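Local atomic coordinates of prophage Pfl 6 Cro (Pseudomonas fluorescens, PDB entry 2PIJ), a protein that probably binds operator DNA through a helix-turn-helix motif as a dimeric prophage transcription factor of the Cro family. Residues B[38-43]-B[52-57]. Sequence-based numbering, arbitrary orientation.
Sequences RSIEIT and ANEIRP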
ATOM      1  N   ARG B  38      12.413   0.466  -0.362  1.00 40.15           N
ATOM      2  CA  ARG B  38      11.056   0.224  -0.754  1.00 37.62           C
ATOM      3  C   ARG B  38      10.087   0.710   0.325  1.00 34.64           C
ATOM      4  O   ARG B  38      10.414   0.679   1.524  1.00 34.73           O
ATOM      5  CB  ARG B  38      10.863  -1.254  -1.105  1.00 37.42           C
ATOM      6  CG  ARG B  38      11.608  -1.633  -2.410  1.00 40.09           C
ATOM      7  CD  ARG B  38      11.711  -3.175  -2.575  1.00 41.80           C
ATOM      8  NE  ARG B  38      10.397  -3.821  -2.614  1.00 42.27           N
ATOM      9  CZ  ARG B  38      10.191  -5.124  -2.772  1.00 46.97           C
ATOM     10  NH1 ARG B  38      11.217  -5.965  -2.954  1.00 49.41           N
ATOM     11  NH2 ARG B  38       8.943  -5.593  -2.798  1.00 50.04           N
ATOM     12  N   SER B  39       8.908   1.192  -0.073  1.00 34.28           N
ATOM     13  CA  SER B  39       7.963   1.706   0.934  1.00 32.27           C
ATOM     14  C   SER B  39       7.185   0.570   1.608  1.00 28.14           C
ATOM     15  O   SER B  39       6.029   0.309   1.286  1.00 29.80           O
ATOM     16  CB  SER B  39       7.017   2.823   0.412  1.00 34.50           C
ATOM     17  OG  SER B  39       7.621   4.135   0.573  1.00 39.00           O
ATOM     18  N   ILE B  40       7.816  -0.082   2.579  1.00 25.44           N
ATOM     19  CA  ILE B  40       7.194  -1.225   3.230  1.00 22.88           C
ATOM     20  C   ILE B  40       6.658  -0.820   4.605  1.00 23.78           C
ATOM     21  O   ILE B  40       7.369  -0.190   5.416  1.00 26.53           O
ATOM     22  CB  ILE B  40       8.228  -2.428   3.342  1.00 22.21           C
ATOM     23  CG1 ILE B  40       8.923  -2.827   1.988  1.00 24.71           C
ATOM     24  CG2 ILE B  40       7.579  -3.600   4.093  1.00 22.71           C
ATOM     25  CD1 ILE B  40       8.080  -3.515   0.943  1.00 24.61           C
ATOM     26  N   GLU B  41       5.386  -1.182   4.864  1.00 23.21           N
ATOM     27  CA  GLU B  41       4.693  -0.891   6.091  1.00 24.95           C
ATOM     28  C   GLU B  41       4.438  -2.207   6.824  1.00 24.81           C
ATOM     29  O   GLU B  41       3.986  -3.214   6.256  1.00 25.36           O
ATOM     30  CB  GLU B  41       3.392  -0.139   5.798  1.00 24.67           C
ATOM     31  CG  GLU B  41       2.556   0.196   7.064  1.00 27.25           C
ATOM     32  CD  GLU B  41       1.130   0.491   6.733  1.00 32.34           C
ATOM     33  OE1 GLU B  41       0.359  -0.455   6.410  1.00 30.89           O
ATOM     34  OE2 GLU B  41       0.747   1.662   6.836  1.00 38.10           O
ATOM     35  N   ILE B  42       4.800  -2.222   8.090  1.00 24.52           N
ATOM     36  CA  ILE B  42       4.575  -3.382   8.901  1.00 24.36           C
ATOM     37  C   ILE B  42       3.323  -3.165   9.814  1.00 25.54           C
ATOM     38  O   ILE B  42       3.204  -2.181  10.522  1.00 27.84           O
ATOM     39  CB  ILE B  42       5.839  -3.712   9.771  1.00 24.74           C
ATOM     40  CG1 ILE B  42       7.083  -3.953   8.882  1.00 27.23           C
ATOM     41  CG2 ILE B  42       5.527  -4.892  10.709  1.00 25.70           C
ATOM     42  CD1 ILE B  42       7.021  -5.165   7.954  1.00 25.06           C
ATOM     43  N   THR B  43       2.431  -4.141   9.787  1.00 28.99           N
ATOM     44  CA  THR B  43       1.269  -4.169  10.673  1.00 28.32           C
ATOM     45  C   THR B  43       1.376  -5.269  11.754  1.00 29.15           C
ATOM     46  O   THR B  43       1.562  -6.440  11.443  1.00 29.76           O
ATOM     47  CB  THR B  43      -0.042  -4.321   9.890  1.00 27.82           C
ATOM     48  OG1 THR B  43      -0.111  -3.302   8.877  1.00 28.40           O
ATOM     49  CG2 THR B  43      -1.224  -4.122  10.786  1.00 28.35           C
ATOM     50  N   ALA B  52       2.822  -7.466   6.244  1.00 22.49           N
ATOM     51  CA  ALA B  52       3.712  -6.496   5.556  1.00 22.27           C
ATOM     52  C   ALA B  52       3.036  -6.164   4.207  1.00 20.94           C
ATOM     53  O   ALA B  52       2.509  -7.061   3.531  1.00 21.03           O
ATOM     54  CB  ALA B  52       5.170  -7.008   5.386  1.00 24.85           C
ATOM     55  N   ASN B  53       3.207  -4.915   3.788  1.00 20.56           N
ATOM     56  CA  ASN B  53       2.618  -4.363   2.546  1.00 20.24           C
ATOM     57  C   ASN B  53       3.555  -3.308   2.018  1.00 21.45           C
ATOM     58  O   ASN B  53       4.092  -2.482   2.768  1.00 25.03           O
ATOM     59  CB  ASN B  53       1.238  -3.692   2.847  1.00 18.81           C
ATOM     60  CG  ASN B  53       0.168  -4.695   3.198  1.00 21.69           C
ATOM     61  OD1 ASN B  53      -0.315  -5.420   2.321  1.00 24.05           O
ATOM     62  ND2 ASN B  53      -0.279  -4.671   4.457  1.00 19.68           N
ATOM     63  N   GLU B  54       3.737  -3.298   0.726  1.00 21.77           N
ATOM     64  CA  GLU B  54       4.401  -2.220   0.047  1.00 23.99           C
ATOM     65  C   GLU B  54       3.300  -1.235  -0.370  1.00 23.76           C
ATOM     66  O   GLU B  54       2.259  -1.676  -0.960  1.00 23.98           O
ATOM     67  CB  GLU B  54       5.089  -2.781  -1.188  1.00 26.19           C
ATOM     68  CG  GLU B  54       5.939  -1.774  -1.975  1.00 28.27           C
ATOM     69  CD  GLU B  54       6.879  -2.470  -2.962  1.00 38.15           C
ATOM     70  OE1 GLU B  54       6.481  -3.476  -3.593  1.00 42.61           O
ATOM     71  OE2 GLU B  54       8.035  -2.010  -3.108  1.00 44.84           O
ATOM     72  N   ILE B  55       3.487   0.033  -0.045  1.00 25.38           N
ATOM     73  CA  ILE B  55       2.617   1.121  -0.525  1.00 23.42           C
ATOM     74  C   ILE B  55       3.257   1.804  -1.739  1.00 26.21           C
ATOM     75  O   ILE B  55       4.299   2.473  -1.644  1.00 29.50           O
ATOM     76  CB  ILE B  55       2.330   2.224   0.562  1.00 25.76           C
ATOM     77  CG1 ILE B  55       1.981   1.700   1.948  1.00 28.86           C
ATOM     78  CG2 ILE B  55       1.236   3.149   0.139  1.00 24.24           C
ATOM     79  CD1 ILE B  55       1.081   0.357   2.116  1.00 31.05           C
ATOM     80  N   ARG B  56       2.619   1.608  -2.883  1.00 26.10           N
ATOM     81  CA  ARG B  56       3.139   2.119  -4.143  1.00 30.23           C
ATOM     82  C   ARG B  56       2.285   3.236  -4.719  1.00 27.03           C
ATOM     83  O   ARG B  56       1.119   3.024  -4.998  1.00 27.02           O
ATOM     84  CB  ARG B  56       3.213   0.958  -5.147  1.00 35.98           C
ATOM     85  CG  ARG B  56       4.090  -0.219  -4.668  1.00 42.33           C
ATOM     86  CD  ARG B  56       5.109  -0.587  -5.746  1.00 56.65           C
ATOM     87  NE  ARG B  56       4.447  -0.823  -7.025  1.00 60.42           N
ATOM     88  CZ  ARG B  56       4.586  -1.929  -7.751  1.00 77.44           C
ATOM     89  NH1 ARG B  56       5.377  -2.925  -7.347  1.00 84.12           N
ATOM     90  NH2 ARG B  56       3.939  -2.027  -8.908  1.00 85.27           N
ATOM     91  N   PRO B  57       2.870   4.445  -4.927  1.00 28.67           N
ATOM     92  CA  PRO B  57       2.036   5.508  -5.514  1.00 26.70           C
ATOM     93  C   PRO B  57       1.633   5.212  -6.964  1.00 27.78           C
ATOM     94  O   PRO B  57       2.338   4.487  -7.683  1.00 29.35           O
ATOM     95  CB  PRO B  57       2.938   6.744  -5.432  1.00 30.26           C
ATOM     96  CG  PRO B  57       4.265   6.243  -5.243  1.00 35.33           C
ATOM     97  CD  PRO B  57       4.235   4.907  -4.658  1.00 32.08           C
TER
HETATM   98  O   HOH W   1       8.533   0.664  -2.641  1.00 36.52           O
HETATM   99  O   HOH W   2       1.271  -3.172   6.471  1.00 22.30           O
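Glu-54 holds CG anti to its backbone N (chi1 -176°), and its extended chain carries the carboxylate to Arg-38, whose own chain bends at chi3 (59°). The two side chains cross at about a right angle in a salt bridge on the face of the antiparallel beta hairpin that carries Ile-40, Ile-42 and Ala-52, with Arg-38 coming from the loop before strand 40-44. This hairpin ends the Cro fold. Arg-38 NE lies 3.0 Å from Glu-54 OE2 and meets it from above the carboxylate plane. The second bond, from Arg-38 NH2 to Glu-54 OE1, is weak at 3.3 Å. Arg-38 NH1 bonds Gln-32 OE1 of helix 27-35, so the loop before strand 40-44 is held to that helix. A water accepts from Ser-39 N and donates to Glu-54 OE2, giving this oxygen a second partner.

On the same face, Ile-40 CD1 packs against Glu-54 CB at 3.7 Å. Ile-42 CD1 touches Ala-52 CB. Leu-6, Leu-19, Leu-23 and Met-33 extend this packing into the helices.

Glu-41 and Asn-53 form the hydrogen-bonded pair, with Glu-41 N to Asn-53 O at 2.8 Å and nearly straight (174°), and Asn-53 N returns a bond to Glu-41 O. Ile-55 N bonds Ser-39 O. Residues 52-57 also pair antiparallel with a strand of the second subunit, so the sheet continues through the dimer. On the face of Glu-41 and Asn-53, one water accepts from Asn-53 ND2 and Thr-43 OG1 and donates to Glu-41 O and Glu-41 OE1.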